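Local structure of secreted protein (Streptomyces lividans TK24, 5LXZ) at residues D553-F561 with T571-Q580; Y8-I17 with E449-R458. The protein probably acts as a secreted copper-radical oxidase of the AA5 family, related to galactose oxidase, and binds copper. The protein carries 1 engineered substitution. All coordinates share one frame; numbering follows the deposited sequence.

In the fold
Both contacts are partly buried and lie toward the outside of the molecule, their centres 30 Å apart, and they share no element. Contact 1 is local: within the C-terminal galactose oxidase-like early-set domain, strand 556-564 meets the loop that leads from its hairpin partner 567-571 to strand 582-590. Contact 2 spans most of the sequence, setting the N-terminal helix 6-12 and strand 14-18 against the chain leaving strand 447-450, the outermost strand of one Kelch propeller blade. The chemistry differs accordingly. In contact 1 an arginine reads the loop backbone beside an aliphatic patch; in contact 2 a buried tryptophan carries the interface, with more exposed side chains at its ends.

Contact 1: D553-F561 with T571-Q580. With EDO (1,2-ethanediol), chain K.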
# COMPACT_ATOMS: atom_id res chain seq x y z
N ASP A 553 -0.46 8.21 3.54
CA ASP A 553 -0.30 9.12 4.68
C ASP A 553 0.78 10.14 4.43
O ASP A 553 0.60 11.33 4.72
CB ASP A 553 0.04 8.35 5.96
CG ASP A 553 -1.18 7.70 6.59
OD1 ASP A 553 -1.85 6.87 5.94
OD2 ASP A 553 -1.45 8.01 7.78
N GLN A 554 1.95 9.74 3.92
CA GLN A 554 3.04 10.68 3.89
C GLN A 554 2.75 11.85 2.93
O GLN A 554 2.22 11.67 1.87
CB GLN A 554 4.43 10.06 3.64
CG GLN A 554 4.56 9.59 2.23
CD GLN A 554 5.93 9.05 1.86
OE1 GLN A 554 6.97 9.46 2.35
NE2 GLN A 554 5.93 8.14 0.93
N ARG A 555 3.13 13.04 3.38
CA ARG A 555 3.06 14.26 2.58
C ARG A 555 3.89 15.26 3.35
O ARG A 555 3.96 15.17 4.59
CB ARG A 555 1.62 14.78 2.39
CG ARG A 555 0.78 14.87 3.67
CD ARG A 555 -0.59 15.48 3.43
NE ARG A 555 -1.36 14.69 2.44
CZ ARG A 555 -2.35 15.17 1.70
NH1 ARG A 555 -2.71 16.43 1.81
NH2 ARG A 555 -2.98 14.38 0.83
N SER A 556 4.51 16.17 2.63
CA SER A 556 5.34 17.19 3.27
C SER A 556 4.84 18.55 2.86
O SER A 556 4.78 18.88 1.69
CB SER A 556 6.75 17.01 2.78
OG SER A 556 7.56 18.06 3.32
N ILE A 557 4.46 19.35 3.84
CA ILE A 557 3.78 20.62 3.64
C ILE A 557 4.75 21.74 3.98
O ILE A 557 5.34 21.75 5.05
CB ILE A 557 2.55 20.69 4.54
CG1 ILE A 557 1.59 19.55 4.15
CG2 ILE A 557 1.88 22.06 4.45
CD1 ILE A 557 0.73 19.10 5.29
N ALA A 558 4.94 22.68 3.06
CA ALA A 558 5.80 23.84 3.40
C ALA A 558 5.15 24.79 4.37
O ALA A 558 3.99 25.11 4.20
CB ALA A 558 6.12 24.59 2.12
N LEU A 559 5.91 25.28 5.34
CA LEU A 559 5.42 26.30 6.28
C LEU A 559 6.17 27.60 6.09
O LEU A 559 7.38 27.61 5.98
CB LEU A 559 5.61 25.89 7.72
CG LEU A 559 5.13 24.55 8.24
CD1 LEU A 559 5.00 24.50 9.75
CD2 LEU A 559 3.85 24.12 7.60
N ASP A 560 5.42 28.69 6.10
CA ASP A 560 6.03 30.01 6.17
C ASP A 560 6.64 30.15 7.56
O ASP A 560 6.18 29.58 8.53
CB ASP A 560 4.98 31.10 5.93
CG ASP A 560 4.54 31.19 4.49
OD1 ASP A 560 5.23 30.69 3.60
OD2 ASP A 560 3.49 31.81 4.26
N PHE A 561 7.73 30.92 7.66
CA PHE A 561 8.39 31.09 8.95
C PHE A 561 9.11 32.43 9.02
O PHE A 561 9.42 33.02 8.01
CB PHE A 561 9.41 30.00 9.20
CG PHE A 561 10.56 30.00 8.23
CD1 PHE A 561 10.51 29.31 7.04
CD2 PHE A 561 11.73 30.68 8.55
CE1 PHE A 561 11.58 29.30 6.17
CE2 PHE A 561 12.80 30.68 7.67
CZ PHE A 561 12.73 29.99 6.49
N THR A 571 4.08 29.19 10.57
CA THR A 571 2.63 29.32 10.37
C THR A 571 2.17 28.14 9.52
O THR A 571 2.71 27.88 8.48
CB THR A 571 2.29 30.67 9.70
OG1 THR A 571 2.81 31.74 10.53
CG2 THR A 571 0.80 30.87 9.56
N VAL A 572 1.14 27.46 10.01
CA VAL A 572 0.59 26.32 9.32
C VAL A 572 -0.34 26.83 8.22
O VAL A 572 -1.20 27.67 8.48
CB VAL A 572 -0.17 25.41 10.31
CG1 VAL A 572 -0.80 24.23 9.60
CG2 VAL A 572 0.78 24.87 11.37
N PRO A 573 -0.24 26.26 7.02
CA PRO A 573 -1.13 26.68 5.95
C PRO A 573 -2.60 26.40 6.26
O PRO A 573 -2.93 25.53 7.06
CB PRO A 573 -0.73 25.78 4.79
CG PRO A 573 0.66 25.47 5.02
CD PRO A 573 0.87 25.44 6.50
N SER A 574 -3.47 27.16 5.61
CA SER A 574 -4.88 26.91 5.62
C SER A 574 -5.25 25.71 4.74
O SER A 574 -4.62 25.45 3.73
CB SER A 574 -5.65 28.10 5.09
OG SER A 574 -5.47 29.22 5.97
N GLY A 575 -6.35 25.07 5.11
CA GLY A 575 -7.04 24.10 4.26
C GLY A 575 -6.89 22.69 4.80
O GLY A 575 -5.80 22.14 4.78
N LYS A 576 -7.97 22.12 5.33
CA LYS A 576 -8.01 20.76 5.84
C LYS A 576 -7.78 19.70 4.76
O LYS A 576 -7.43 18.58 5.08
CB LYS A 576 -9.37 20.57 6.53
CG LYS A 576 -9.55 19.29 7.32
CD LYS A 576 -10.90 19.33 8.10
CE LYS A 576 -11.29 17.99 8.64
NZ LYS A 576 -10.42 17.56 9.73
N ASN A 577 -7.98 20.05 3.51
CA ASN A 577 -7.66 19.11 2.44
C ASN A 577 -6.17 19.02 2.20
O ASN A 577 -5.74 18.06 1.57
CB ASN A 577 -8.34 19.48 1.14
CG ASN A 577 -9.86 19.42 1.20
OD1 ASN A 577 -10.41 18.72 2.04
ND2 ASN A 577 -10.53 20.17 0.34
N LEU A 578 -5.39 20.02 2.58
CA LEU A 578 -3.97 20.03 2.48
C LEU A 578 -3.34 19.54 3.78
O LEU A 578 -2.53 18.61 3.79
CB LEU A 578 -3.50 21.47 2.17
CG LEU A 578 -1.98 21.70 2.15
CD1 LEU A 578 -1.28 20.84 1.09
CD2 LEU A 578 -1.68 23.19 2.03
N VAL A 579 -3.61 20.25 4.87
CA VAL A 579 -3.08 19.94 6.18
C VAL A 579 -4.16 19.15 6.90
O VAL A 579 -4.97 19.70 7.62
CB VAL A 579 -2.69 21.19 6.97
CG1 VAL A 579 -1.94 20.77 8.19
CG2 VAL A 579 -1.86 22.15 6.12
N GLN A 580 -4.21 17.85 6.63
CA GLN A 580 -5.18 16.96 7.30
C GLN A 580 -4.93 17.07 8.82
O GLN A 580 -3.78 17.14 9.26
CB GLN A 580 -4.99 15.52 6.79
CG GLN A 580 -5.29 15.42 5.29
CD GLN A 580 -4.75 14.14 4.64
OE1 GLN A 580 -3.62 13.72 4.88
NE2 GLN A 580 -5.59 13.49 3.83
C1 EDO K . 8.89 27.46 2.04
O1 EDO K . 9.70 26.49 1.38
C2 EDO K . 9.39 27.84 3.44
O2 EDO K . 9.41 26.74 4.39
O HOH W 1 -4.10 17.75 -0.62
O HOH W 2 2.48 28.63 5.93
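Arg555 grips the backbone of the 571-580 loop: its NH1 donates to Leu578 O (3.0 Å), near the guanidinium edge, and more weakly to Asn577 O. A water accepting from NH1 and donating to Asn577 O adds a second link. With the arginine chain bent at chi3 (59°), one guanidinium face stacks on the Gln580 amide, the planes 24° apart, while NH2 is bonded outside the contact to Leu303 O. Ile557, branched at CB, offers two arms to the loop. CG2 meets Pro573 CG at 3.7 Å, and CD1 of the other arm meets Val579 CG2 at 4.1 Å. Ala558 O lies against Pro573 CG and accepts from Gln361 NE2. Leu559 crosses the proline ring at about a right angle, CD2 pressing tightly on Pro573 CD (3.4 Å); its carbonyl O accepts from O2 of a 1,2-ethanediol, probably from the crystallisation liquor. At Asp560 the backbone takes over: Thr571 N donates to Asp560 O (3.0 Å), and a water joins Asp560 N to Thr571 O. Rigid Pro573 thus gives the aliphatic side chains a firm surface, and NH1 of Arg555 serves two successive loop carbonyls, one weakly, tying an irregular loop to an interior strand of the early-set sheet.

Contact 2: Y8-I17 with E449-R458; sequences YKAANGKWEI and ERVADPLVGR
With CG beside the backbone N and opposite the carbonyl carbon (chi1 -67°), the indole of Trp15 lies against the 449-458 segment. Its NE1 donates to Ala452 O (2.9 Å, N-H...O angle 151°), reaching that oxygen from above the carbonyl plane. One indole face is covered by Pro454, whose CA stands 3.5 Å from the centroid of the five-membered ring and 8° off its normal, a CH-pi contact; the proline CB continues over the six-membered ring at CZ2. The small Ala452 can sit close, its CB 3.8 Å from Trp15 CD1. Leu455 packs CG on Trp15 CB (3.8 Å) and sends CD1 to Ile17 CG1, while Ile17 CD1 rests on Val456 CG2 (3.9 Å). Ala452 N donates to Asn12 O (3.0 Å), and a water links Tyr8 OH with Asp453 N. Gly13, with positive phi, turns the chain from helix 6-12 into strand 14-18, between Asn12 and Trp15.

Further out, Arg450 NH2 holds Asp453 OD1 in a salt bridge. Glu497, on the neighbouring strand 496-500, accepts from Leu455 N and Val456 N; Phe474 meets the Trp15 ring edge-to-face. One indole therefore buries apolar surface and satisfies a buried carbonyl, joining the N-terminal strand of one propeller blade to the link from the preceding blade, a few residues before copper ligands Tyr460 and His461.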
# COMPACT_ATOMS: atom_id res chain seq x y z
N TYR A 8 32.73 9.50 0.77
CA TYR A 8 31.70 8.68 0.13
C TYR A 8 30.36 8.90 0.85
O TYR A 8 29.31 9.12 0.21
CB TYR A 8 32.09 7.21 0.16
CG TYR A 8 31.12 6.35 -0.59
CD1 TYR A 8 31.26 6.08 -1.93
CD2 TYR A 8 30.00 5.84 0.07
CE1 TYR A 8 30.34 5.30 -2.60
CE2 TYR A 8 29.09 5.06 -0.59
CZ TYR A 8 29.23 4.82 -1.91
OH TYR A 8 28.32 4.06 -2.60
N LYS A 9 30.40 8.85 2.18
CA LYS A 9 29.17 9.02 2.98
C LYS A 9 28.59 10.40 2.82
O LYS A 9 27.36 10.60 2.77
CB LYS A 9 29.43 8.69 4.44
CG LYS A 9 29.77 7.22 4.62
CD LYS A 9 29.94 6.80 6.06
CE LYS A 9 31.04 7.59 6.74
NZ LYS A 9 31.50 6.97 8.02
N ALA A 10 29.46 11.41 2.74
CA ALA A 10 28.95 12.78 2.51
C ALA A 10 28.19 12.95 1.20
O ALA A 10 27.29 13.81 1.12
CB ALA A 10 30.10 13.78 2.56
N ALA A 11 28.52 12.14 0.20
CA ALA A 11 27.87 12.18 -1.09
C ALA A 11 26.69 11.17 -1.16
O ALA A 11 25.71 11.44 -1.85
CB ALA A 11 28.85 11.89 -2.18
N ASN A 12 26.79 10.05 -0.44
CA ASN A 12 25.91 8.89 -0.72
C ASN A 12 25.13 8.38 0.47
O ASN A 12 24.29 7.50 0.29
CB ASN A 12 26.75 7.76 -1.31
CG ASN A 12 27.31 8.13 -2.63
OD1 ASN A 12 26.57 8.37 -3.57
ND2 ASN A 12 28.65 8.23 -2.72
N GLY A 13 25.42 8.88 1.65
CA GLY A 13 24.90 8.31 2.88
C GLY A 13 25.42 6.93 3.18
O GLY A 13 26.43 6.50 2.63
N LYS A 14 24.72 6.22 4.06
CA LYS A 14 25.20 4.92 4.55
C LYS A 14 24.03 4.09 5.05
O LYS A 14 23.13 4.64 5.69
CB LYS A 14 26.18 5.11 5.72
CG LYS A 14 26.68 3.78 6.27
CD LYS A 14 27.92 3.83 7.15
CE LYS A 14 28.07 2.51 7.91
NZ LYS A 14 28.28 1.32 7.03
N TRP A 15 24.06 2.81 4.75
CA TRP A 15 23.08 1.84 5.22
C TRP A 15 23.65 1.00 6.34
O TRP A 15 24.87 0.67 6.31
CB TRP A 15 22.71 0.89 4.08
CG TRP A 15 21.96 1.53 2.96
CD1 TRP A 15 22.47 2.18 1.88
CD2 TRP A 15 20.55 1.57 2.82
NE1 TRP A 15 21.46 2.62 1.05
CE2 TRP A 15 20.26 2.25 1.61
CE3 TRP A 15 19.51 1.07 3.59
CZ2 TRP A 15 18.94 2.44 1.18
CZ3 TRP A 15 18.21 1.23 3.14
CH2 TRP A 15 17.95 1.90 1.95
N GLU A 16 22.82 0.62 7.28
CA GLU A 16 23.22 -0.31 8.33
C GLU A 16 22.09 -1.29 8.57
O GLU A 16 20.94 -0.88 8.66
CB GLU A 16 23.50 0.45 9.61
CG GLU A 16 23.92 -0.42 10.80
CD GLU A 16 24.28 0.34 12.08
OE1 GLU A 16 24.01 1.56 12.17
OE2 GLU A 16 24.82 -0.30 13.00
N ILE A 17 22.42 -2.55 8.68
CA ILE A 17 21.48 -3.58 9.12
C ILE A 17 21.37 -3.54 10.65
O ILE A 17 22.37 -3.51 11.36
CB ILE A 17 21.96 -4.97 8.65
CG1 ILE A 17 21.93 -5.04 7.12
CG2 ILE A 17 21.10 -6.07 9.27
CD1 ILE A 17 22.68 -6.20 6.50
N GLU A 449 19.56 11.22 -8.41
CA GLU A 449 20.97 11.14 -8.00
C GLU A 449 21.12 9.77 -7.37
O GLU A 449 20.43 9.46 -6.42
CB GLU A 449 21.27 12.23 -6.99
CG GLU A 449 22.62 12.12 -6.31
CD GLU A 449 22.78 13.08 -5.14
OE1 GLU A 449 21.82 13.80 -4.78
OE2 GLU A 449 23.89 13.11 -4.53
N ARG A 450 22.00 8.93 -7.89
CA ARG A 450 22.30 7.68 -7.25
C ARG A 450 23.03 7.90 -5.92
O ARG A 450 23.93 8.73 -5.81
CB ARG A 450 23.17 6.87 -8.20
CG ARG A 450 23.35 5.48 -7.76
CD ARG A 450 22.31 4.52 -8.29
NE ARG A 450 22.86 3.24 -7.92
CZ ARG A 450 23.47 2.37 -8.70
NH1 ARG A 450 23.52 2.53 -10.02
NH2 ARG A 450 23.97 1.28 -8.15
N VAL A 451 22.61 7.16 -4.91
CA VAL A 451 23.24 7.19 -3.59
C VAL A 451 23.71 5.78 -3.21
O VAL A 451 23.77 4.93 -4.06
CB VAL A 451 22.35 7.88 -2.56
CG1 VAL A 451 22.18 9.36 -2.89
CG2 VAL A 451 20.98 7.16 -2.37
N ALA A 452 24.06 5.56 -1.95
CA ALA A 452 24.63 4.26 -1.54
C ALA A 452 23.64 3.14 -1.79
O ALA A 452 22.42 3.32 -1.59
CB ALA A 452 24.98 4.30 -0.07
N ASP A 453 24.15 2.00 -2.21
CA ASP A 453 23.32 0.80 -2.43
C ASP A 453 22.79 0.27 -1.11
O ASP A 453 23.54 0.10 -0.15
CB ASP A 453 24.09 -0.35 -3.08
CG ASP A 453 24.59 -0.05 -4.44
OD1 ASP A 453 24.23 0.91 -5.14
OD2 ASP A 453 25.43 -0.89 -4.85
N PRO A 454 21.49 -0.06 -1.04
CA PRO A 454 21.04 -0.82 0.11
C PRO A 454 21.75 -2.14 0.27
O PRO A 454 22.28 -2.70 -0.71
CB PRO A 454 19.54 -1.09 -0.19
CG PRO A 454 19.30 -0.72 -1.59
CD PRO A 454 20.50 0.03 -2.13
N LEU A 455 21.76 -2.64 1.50
CA LEU A 455 22.43 -3.89 1.80
C LEU A 455 21.55 -5.10 1.63
O LEU A 455 22.04 -6.19 1.39
CB LEU A 455 22.96 -3.86 3.23
CG LEU A 455 23.90 -2.71 3.56
CD1 LEU A 455 24.34 -2.74 5.01
CD2 LEU A 455 25.12 -2.63 2.63
N VAL A 456 20.25 -4.91 1.83
CA VAL A 456 19.31 -6.00 1.81
C VAL A 456 18.32 -5.75 0.66
O VAL A 456 17.77 -4.65 0.54
CB VAL A 456 18.53 -6.03 3.14
CG1 VAL A 456 17.43 -7.10 3.15
CG2 VAL A 456 19.49 -6.28 4.29
N GLY A 457 18.02 -6.80 -0.10
CA GLY A 457 17.04 -6.75 -1.16
C GLY A 457 15.63 -6.69 -0.62
O GLY A 457 15.30 -7.36 0.35
N ARG A 458 14.80 -5.85 -1.25
CA ARG A 458 13.41 -5.63 -0.81
C ARG A 458 12.47 -5.66 -2.01
O ARG A 458 12.54 -4.79 -2.86
CB ARG A 458 13.30 -4.31 -0.03
CG ARG A 458 13.65 -4.46 1.48
CD ARG A 458 13.55 -3.19 2.25
NE ARG A 458 14.64 -2.32 1.90
CZ ARG A 458 15.85 -2.38 2.44
NH1 ARG A 458 16.75 -1.51 2.05
NH2 ARG A 458 16.16 -3.30 3.36
O HOH W 3 27.05 1.72 -1.95
O HOH W 4 24.24 14.04 -2.03